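Local structure of putative preprotein translocase, SecG subunit (Thermus thermophilus, 5AWW) at residues C[3-8]-C[68-73]; C[17-22]-C[54-59]; C[10-15]-C[61-66]. The protein probably takes part in an early step of protein export across the cell membrane, as the SecG subunit of the preprotein translocase. One frame throughout, in Å; residues are numbered along the deposited sequence.

Contact 1. Residues C[3-8]-C[68-73]; sequences LLYTLV and LVIGLW. With OLC ((2R)-2,3-dihydroxypropyl (9Z)-octadec-9-enoate), chain K.
W73, the last residue of segment 68-73, points its side chain at the first turns of helix 3-25 and makes the dense half of this contact. With CG anti to its backbone N (chi1 -156°), its indole meets Y5, whose CD1 sits over one indole face, toward the rim, 3.3 Å from W73 NE1. The two side chains slide past each other in opposite directions, and the phenol ring lies 4.2 Å, centroid to centroid, from the five-membered ring with planes inclined at 31°, an oblique aromatic pair. Near the far end of the indole, V8 CG2 and W73 CH2 meet tip to tip at 3.8 Å, while L4 CG lies in the indole plane at its edge. Beyond the indole the fit loosens. I70 CG2 approaches Y5 OH at 3.6 Å, but V8 CG1 stands 4.1 Å from I70 CG1. No hydrogen bond crosses, and the axes of the two segments stay 11.5 Å apart. On the lipid side, monoolein carbon C17 lies in the plane of the Y5 ring at its edge, 3.6 Å from Y5 CD2, and the lipid runs on past T6, whose OG1 is hydrogen-bonded to D2 O. An aromatic side chain of another protein chain also packs on Y5. W73 fills the helix gap at the wide, open end of an antiparallel transmembrane hairpin, where the chain termini lie.

Contact 2. Residues C[17-22]-C[54-59]; sequences GLLVYL and RLTVIL. With OLC ((2R)-2,3-dihydroxypropyl (9Z)-octadec-9-enoate), chain N; OLC ((2R)-2,3-dihydroxypropyl (9Z)-octadec-9-enoate), chain M.
Leucine branches do nearly all the filling between 17-22 and 54-59, antiparallel helix turns; the axes of the two segments pass 10.3 Å apart. The central bump is L59: with CG anti to its carbonyl carbon (chi1 -74°), it pushes CD1 into the hollow between L18 and L22, one helical turn apart. There L59 CD1 lies 3.6 Å from L22 CD1 and 3.7 Å from L18 CD2, crossing both side chains at about a right angle. L22 CD1 enters the space between L55 and L59, meeting L55 CD2 at 3.7 Å, while L22 CB rests on the methyl of T56, CG2, also at 3.7 Å. L19 starts out along the flank of the interface, but CD1 swings inward to 3.6 Å from L59 CB, the two side chains sliding past each other in opposite directions. T56 OG1, in the crowded position between backbone N and carbonyl carbon, bonds back to Y53 O and also to L52 O of its own helix, while CG2 is the group turned to L22. Outside the seam, C15 of one monoolein lies over a face of the Y21 ring, and a second monoolein passes I58 and the R54 guanidinium. Another protein chain packs on L19 and T56. This is leucine-rich interdigitation between the antiparallel membrane helices of the SecG hairpin.

Contact 3. Residues C[10-15]-C[61-66]; sequences LFYLGV and VVFAAL
The rings of Y12 and F63 lie nearly parallel, planes 19° apart, but are slid so far past each other that they barely overlap, with centroids 5.2 Å apart. What meets is the hydroxyl end of one and a rim of the other: Y12 OH lies 3.2 Å from F63 CE1. At the edge of the Y12 ring, in its plane, sit F63 O and L66 CB, the latter 3.6 Å from Y12 CD1. Both rings have CG anti to the backbone N (chi1 -168° for Y12, 161° for F63), which carries their tips inward from the flanks of the helices. The phenol oxygen is hydrogen-bonded to a polar side chain of another protein chain, so this buried polar group is satisfied across a subunit boundary. Beside the rings V15 faces helix 50-72 directly: CG1 rests on F63 CB at 3.8 Å, and CG2 meets V62 CG1 at 4.0 Å and L66 CD1 slightly farther off. L66, CG anti to its carbonyl carbon, lays CD1 against the backbone of Y12. A monoolein touches V62 and A65. Here an aromatic flank turned to a partner subunit adjoins an aliphatic centre, in the middle of SecG's antiparallel transmembrane helix pair.

In the fold
All three contacts join helix 3-25 to helix 50-72, the two predicted membrane spans, and follow one another along a single seam in the order contact 1, contact 3, contact 2. Along the chain they lie one within another, contact 1 spanning the widest loop and contact 2 the shortest, as expected of a hairpin. Neighbouring contact centres lie about 10 Å apart; those of contacts 1 and 2 are about 20 Å apart, and these two do not touch. Contact 3 bridges them: I70 CD1 packs on Y12 CG at 3.5 Å, and L59 O on V15 CG1 at 3.6 Å. Protein neighbours flank the hairpin at every level, while monoolein covers other parts of its surface.

Contact 1. Residues C[3-8]-C[68-73]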
# COMPACT_ATOMS: atom_id res chain seq x y z
N LEU C 3 16.13 38.17 13.97
CA LEU C 3 16.21 38.36 12.52
C LEU C 3 16.82 37.15 11.83
O LEU C 3 16.30 36.69 10.82
CB LEU C 3 17.03 39.62 12.20
CG LEU C 3 17.35 39.88 10.73
CD1 LEU C 3 16.08 40.15 9.93
CD2 LEU C 3 18.32 41.04 10.61
N LEU C 4 17.93 36.65 12.38
CA LEU C 4 18.63 35.52 11.79
C LEU C 4 17.74 34.29 11.73
O LEU C 4 17.56 33.68 10.68
CB LEU C 4 19.91 35.22 12.57
CG LEU C 4 20.80 34.12 12.01
CD1 LEU C 4 21.19 34.45 10.58
CD2 LEU C 4 22.03 33.93 12.87
N TYR C 5 17.18 33.94 12.89
CA TYR C 5 16.29 32.79 13.01
C TYR C 5 15.07 32.94 12.10
O TYR C 5 14.63 31.98 11.48
CB TYR C 5 15.85 32.61 14.46
CG TYR C 5 15.15 31.30 14.74
CD1 TYR C 5 15.70 30.10 14.33
CD2 TYR C 5 13.95 31.27 15.45
CE1 TYR C 5 15.07 28.90 14.60
CE2 TYR C 5 13.32 30.07 15.72
CZ TYR C 5 13.88 28.89 15.29
OH TYR C 5 13.25 27.69 15.56
N THR C 6 14.54 34.16 12.04
CA THR C 6 13.40 34.45 11.18
C THR C 6 13.76 34.22 9.72
O THR C 6 12.95 33.73 8.95
CB THR C 6 12.91 35.90 11.35
OG1 THR C 6 12.54 36.12 12.72
CG2 THR C 6 11.70 36.17 10.47
N LEU C 7 14.99 34.58 9.34
CA LEU C 7 15.46 34.40 7.97
C LEU C 7 15.64 32.92 7.64
O LEU C 7 15.34 32.48 6.53
CB LEU C 7 16.78 35.15 7.76
CG LEU C 7 16.70 36.67 7.68
CD1 LEU C 7 18.09 37.27 7.60
CD2 LEU C 7 15.86 37.11 6.50
N VAL C 8 16.14 32.16 8.61
CA VAL C 8 16.26 30.72 8.46
C VAL C 8 14.89 30.08 8.27
O VAL C 8 14.70 29.22 7.40
CB VAL C 8 16.96 30.08 9.67
CG1 VAL C 8 16.94 28.56 9.57
CG2 VAL C 8 18.39 30.59 9.79
N LEU C 68 17.20 19.81 10.07
CA LEU C 68 18.25 19.51 11.03
C LEU C 68 18.82 20.79 11.66
O LEU C 68 19.15 20.82 12.84
CB LEU C 68 19.37 18.69 10.37
CG LEU C 68 18.99 17.28 9.91
CD1 LEU C 68 20.23 16.47 9.51
CD2 LEU C 68 18.20 16.55 10.98
N VAL C 69 18.91 21.85 10.86
CA VAL C 69 19.42 23.13 11.34
C VAL C 69 18.48 23.74 12.38
O VAL C 69 18.91 24.13 13.46
CB VAL C 69 19.63 24.14 10.18
CG1 VAL C 69 19.66 25.57 10.70
CG2 VAL C 69 20.91 23.82 9.42
N ILE C 70 17.19 23.81 12.04
CA ILE C 70 16.20 24.34 12.97
C ILE C 70 16.13 23.48 14.23
O ILE C 70 15.95 23.99 15.34
CB ILE C 70 14.81 24.42 12.32
CG1 ILE C 70 14.86 25.32 11.08
CG2 ILE C 70 13.78 24.95 13.31
CD1 ILE C 70 13.55 25.42 10.35
N GLY C 71 16.30 22.17 14.05
CA GLY C 71 16.35 21.26 15.18
C GLY C 71 17.53 21.52 16.10
O GLY C 71 17.40 21.44 17.32
N LEU C 72 18.68 21.84 15.53
CA LEU C 72 19.89 22.06 16.33
C LEU C 72 19.98 23.49 16.86
O LEU C 72 20.92 23.82 17.59
CB LEU C 72 21.14 21.74 15.51
CG LEU C 72 21.43 20.26 15.24
CD1 LEU C 72 22.70 20.11 14.41
CD2 LEU C 72 21.54 19.49 16.55
N TRP C 73 19.02 24.33 16.50
CA TRP C 73 19.06 25.74 16.87
C TRP C 73 18.96 25.93 18.38
O TRP C 73 18.14 25.29 19.04
CB TRP C 73 17.94 26.51 16.16
CG TRP C 73 18.23 27.97 16.00
CD1 TRP C 73 17.89 28.97 16.87
CD2 TRP C 73 18.92 28.60 14.91
NE1 TRP C 73 18.32 30.18 16.38
CE2 TRP C 73 18.96 29.98 15.18
CE3 TRP C 73 19.50 28.12 13.73
CZ2 TRP C 73 19.56 30.89 14.31
CZ3 TRP C 73 20.10 29.03 12.87
CH2 TRP C 73 20.12 30.40 13.17
C18 OLC K . 10.96 32.49 18.05
C10 OLC K . 6.81 33.45 9.10
C9 OLC K . 6.62 34.01 7.91
C17 OLC K . 11.15 33.12 16.69
C11 OLC K . 8.04 33.83 9.90
C8 OLC K . 5.41 33.64 7.09
C16 OLC K . 9.84 33.13 15.91
C12 OLC K . 7.75 33.72 11.39
C7 OLC K . 4.90 34.87 6.35
C15 OLC K . 10.08 33.59 14.47
C13 OLC K . 9.05 33.72 12.19
C6 OLC K . 3.80 34.48 5.37
C14 OLC K . 8.78 33.56 13.67

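Contact 2. Residues C[17-22]-C[54-59]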
# COMPACT_ATOMS: atom_id res chain seq x y z
N GLY C 17 7.49 25.54 0.12
CA GLY C 17 6.50 25.93 -0.87
C GLY C 17 6.97 25.70 -2.29
O GLY C 17 6.22 25.23 -3.14
N LEU C 18 8.23 26.05 -2.55
CA LEU C 18 8.82 25.83 -3.86
C LEU C 18 8.83 24.35 -4.20
O LEU C 18 8.57 23.96 -5.34
CB LEU C 18 10.24 26.40 -3.91
CG LEU C 18 11.02 26.23 -5.22
CD1 LEU C 18 10.25 26.82 -6.38
CD2 LEU C 18 12.39 26.88 -5.09
N LEU C 19 9.11 23.53 -3.20
CA LEU C 19 9.13 22.08 -3.37
C LEU C 19 7.73 21.57 -3.71
O LEU C 19 7.57 20.71 -4.58
CB LEU C 19 9.67 21.40 -2.12
CG LEU C 19 10.24 19.99 -2.31
CD1 LEU C 19 11.39 20.03 -3.31
CD2 LEU C 19 10.69 19.42 -0.98
N VAL C 20 6.73 22.10 -3.02
CA VAL C 20 5.34 21.78 -3.31
C VAL C 20 5.00 22.12 -4.75
O VAL C 20 4.40 21.31 -5.47
CB VAL C 20 4.37 22.54 -2.38
CG1 VAL C 20 2.93 22.24 -2.75
CG2 VAL C 20 4.64 22.18 -0.94
N TYR C 21 5.39 23.31 -5.18
CA TYR C 21 5.14 23.76 -6.55
C TYR C 21 5.77 22.81 -7.55
O TYR C 21 5.12 22.36 -8.49
CB TYR C 21 5.66 25.18 -6.76
CG TYR C 21 5.41 25.72 -8.15
CD1 TYR C 21 4.20 26.32 -8.48
CD2 TYR C 21 6.38 25.64 -9.14
CE1 TYR C 21 3.96 26.81 -9.75
CE2 TYR C 21 6.16 26.13 -10.41
CZ TYR C 21 4.95 26.71 -10.71
OH TYR C 21 4.72 27.20 -11.98
N LEU C 22 7.05 22.49 -7.34
CA LEU C 22 7.78 21.61 -8.24
C LEU C 22 7.16 20.23 -8.33
O LEU C 22 7.06 19.66 -9.42
CB LEU C 22 9.24 21.49 -7.80
CG LEU C 22 10.13 22.72 -8.00
CD1 LEU C 22 11.53 22.41 -7.50
CD2 LEU C 22 10.16 23.14 -9.45
N ARG C 54 16.46 17.07 -10.83
CA ARG C 54 17.68 17.37 -10.10
C ARG C 54 17.42 18.48 -9.08
O ARG C 54 17.96 18.46 -7.96
CB ARG C 54 18.80 17.76 -11.07
CG ARG C 54 20.20 17.47 -10.57
CD ARG C 54 21.25 18.02 -11.53
NE ARG C 54 20.92 19.37 -11.95
CZ ARG C 54 21.32 20.47 -11.32
NH1 ARG C 54 22.07 20.38 -10.23
NH2 ARG C 54 20.96 21.67 -11.78
N LEU C 55 16.59 19.45 -9.47
CA LEU C 55 16.25 20.56 -8.58
C LEU C 55 15.46 20.08 -7.37
O LEU C 55 15.66 20.57 -6.26
CB LEU C 55 15.46 21.63 -9.33
CG LEU C 55 15.07 22.86 -8.52
CD1 LEU C 55 16.30 23.50 -7.90
CD2 LEU C 55 14.32 23.86 -9.38
N THR C 56 14.56 19.12 -7.58
CA THR C 56 13.77 18.59 -6.49
C THR C 56 14.64 17.77 -5.56
O THR C 56 14.46 17.81 -4.35
CB THR C 56 12.60 17.72 -6.98
OG1 THR C 56 13.02 16.93 -8.10
CG2 THR C 56 11.42 18.58 -7.39
N VAL C 57 15.59 17.02 -6.11
CA VAL C 57 16.51 16.26 -5.26
C VAL C 57 17.32 17.21 -4.38
O VAL C 57 17.39 17.05 -3.15
CB VAL C 57 17.46 15.38 -6.07
CG1 VAL C 57 18.49 14.73 -5.15
CG2 VAL C 57 16.68 14.32 -6.83
N ILE C 58 17.91 18.22 -5.02
CA ILE C 58 18.69 19.23 -4.31
C ILE C 58 17.88 19.93 -3.22
O ILE C 58 18.35 20.09 -2.10
CB ILE C 58 19.24 20.28 -5.29
CG1 ILE C 58 20.29 19.65 -6.20
CG2 ILE C 58 19.84 21.46 -4.53
CD1 ILE C 58 20.92 20.61 -7.17
N LEU C 59 16.65 20.32 -3.56
CA LEU C 59 15.80 21.03 -2.62
C LEU C 59 15.29 20.11 -1.52
O LEU C 59 14.91 20.57 -0.44
CB LEU C 59 14.62 21.68 -3.35
CG LEU C 59 14.97 22.92 -4.17
CD1 LEU C 59 13.73 23.48 -4.83
CD2 LEU C 59 15.63 23.97 -3.29
C18 OLC N . 7.43 30.04 -13.25
C10 OLC N . 6.69 29.97 -3.27
C17 OLC N . 7.97 29.50 -11.95
C11 OLC N . 7.13 29.16 -4.47
C16 OLC N . 7.23 30.09 -10.75
C12 OLC N . 6.62 29.81 -5.75
C15 OLC N . 7.68 29.43 -9.45
C13 OLC N . 7.24 29.16 -6.98
C14 OLC N . 6.85 29.91 -8.26
C10 OLC M . 23.93 20.72 -3.94
C9 OLC M . 24.98 20.77 -4.77
C17 OLC M . 22.79 23.57 4.07
C11 OLC M . 24.04 20.22 -2.51
C8 OLC M . 24.75 21.29 -6.17
C16 OLC M . 22.15 22.76 2.95
C12 OLC M . 23.17 21.08 -1.60
C7 OLC M . 25.86 22.24 -6.60
C15 OLC M . 23.22 22.04 2.12
C13 OLC M . 23.63 20.99 -0.14
C6 OLC M . 25.35 23.17 -7.69
C14 OLC M . 22.60 21.59 0.80
C5 OLC M . 24.92 22.39 -8.94
C4 OLC M . 24.16 23.30 -9.92
C3 OLC M . 24.01 22.71 -11.33

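Contact 3. Residues C[10-15]-C[61-66]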
# COMPACT_ATOMS: atom_id res chain seq x y z
N LEU C 10 12.16 31.59 7.21
CA LEU C 10 11.66 32.04 5.92
C LEU C 10 12.25 31.20 4.79
O LEU C 10 11.57 30.88 3.82
CB LEU C 10 11.96 33.52 5.70
CG LEU C 10 11.05 34.52 6.42
CD1 LEU C 10 11.54 35.94 6.20
CD2 LEU C 10 9.61 34.36 5.97
N PHE C 11 13.53 30.85 4.92
CA PHE C 11 14.16 29.98 3.94
C PHE C 11 13.53 28.60 3.94
O PHE C 11 13.29 28.01 2.89
CB PHE C 11 15.66 29.89 4.18
CG PHE C 11 16.48 30.72 3.24
CD1 PHE C 11 16.81 32.03 3.57
CD2 PHE C 11 16.91 30.21 2.03
CE1 PHE C 11 17.55 32.81 2.70
CE2 PHE C 11 17.65 30.98 1.16
CZ PHE C 11 17.97 32.28 1.49
N TYR C 12 13.26 28.09 5.14
CA TYR C 12 12.59 26.79 5.32
C TYR C 12 11.23 26.77 4.62
O TYR C 12 10.93 25.86 3.84
CB TYR C 12 12.45 26.50 6.81
CG TYR C 12 12.04 25.09 7.16
CD1 TYR C 12 12.88 24.02 6.89
CD2 TYR C 12 10.84 24.83 7.80
CE1 TYR C 12 12.53 22.73 7.22
CE2 TYR C 12 10.47 23.55 8.14
CZ TYR C 12 11.32 22.50 7.85
OH TYR C 12 10.96 21.21 8.19
N LEU C 13 10.42 27.78 4.92
CA LEU C 13 9.10 27.95 4.32
C LEU C 13 9.18 28.07 2.80
O LEU C 13 8.40 27.44 2.08
CB LEU C 13 8.41 29.18 4.92
CG LEU C 13 7.10 29.64 4.28
CD1 LEU C 13 6.03 28.57 4.41
CD2 LEU C 13 6.65 30.95 4.92
N GLY C 14 10.12 28.88 2.33
CA GLY C 14 10.30 29.10 0.90
C GLY C 14 10.67 27.83 0.17
O GLY C 14 10.11 27.52 -0.88
N VAL C 15 11.63 27.09 0.72
CA VAL C 15 12.05 25.82 0.14
C VAL C 15 10.88 24.85 0.14
O VAL C 15 10.67 24.12 -0.82
CB VAL C 15 13.24 25.20 0.92
CG1 VAL C 15 13.49 23.77 0.47
CG2 VAL C 15 14.50 26.05 0.72
N VAL C 61 17.26 17.70 -0.26
CA VAL C 61 18.41 17.67 0.63
C VAL C 61 18.49 18.96 1.45
O VAL C 61 18.75 18.93 2.65
CB VAL C 61 19.73 17.46 -0.14
CG1 VAL C 61 20.92 17.56 0.80
CG2 VAL C 61 19.71 16.12 -0.85
N VAL C 62 18.25 20.09 0.79
CA VAL C 62 18.29 21.39 1.45
C VAL C 62 17.21 21.48 2.53
O VAL C 62 17.46 21.97 3.63
CB VAL C 62 18.11 22.55 0.45
CG1 VAL C 62 17.85 23.86 1.17
CG2 VAL C 62 19.34 22.67 -0.44
N PHE C 63 16.01 21.01 2.20
CA PHE C 63 14.90 21.01 3.15
C PHE C 63 15.21 20.15 4.37
O PHE C 63 14.97 20.55 5.51
CB PHE C 63 13.62 20.52 2.47
CG PHE C 63 12.56 20.06 3.43
CD1 PHE C 63 11.83 20.98 4.16
CD2 PHE C 63 12.30 18.71 3.59
CE1 PHE C 63 10.86 20.56 5.05
CE2 PHE C 63 11.33 18.28 4.48
CZ PHE C 63 10.60 19.20 5.20
N ALA C 64 15.77 18.96 4.12
CA ALA C 64 16.16 18.06 5.20
C ALA C 64 17.21 18.72 6.10
O ALA C 64 17.09 18.72 7.34
CB ALA C 64 16.69 16.76 4.63
N ALA C 65 18.24 19.27 5.47
CA ALA C 65 19.33 19.92 6.18
C ALA C 65 18.83 21.11 6.99
O ALA C 65 19.36 21.40 8.06
CB ALA C 65 20.42 20.35 5.21
N LEU C 66 17.82 21.80 6.47
CA LEU C 66 17.23 22.93 7.17
C LEU C 66 16.39 22.46 8.35
O LEU C 66 16.29 23.15 9.36
CB LEU C 66 16.38 23.78 6.22
CG LEU C 66 17.11 24.74 5.28
CD1 LEU C 66 16.13 25.49 4.39
CD2 LEU C 66 17.97 25.72 6.07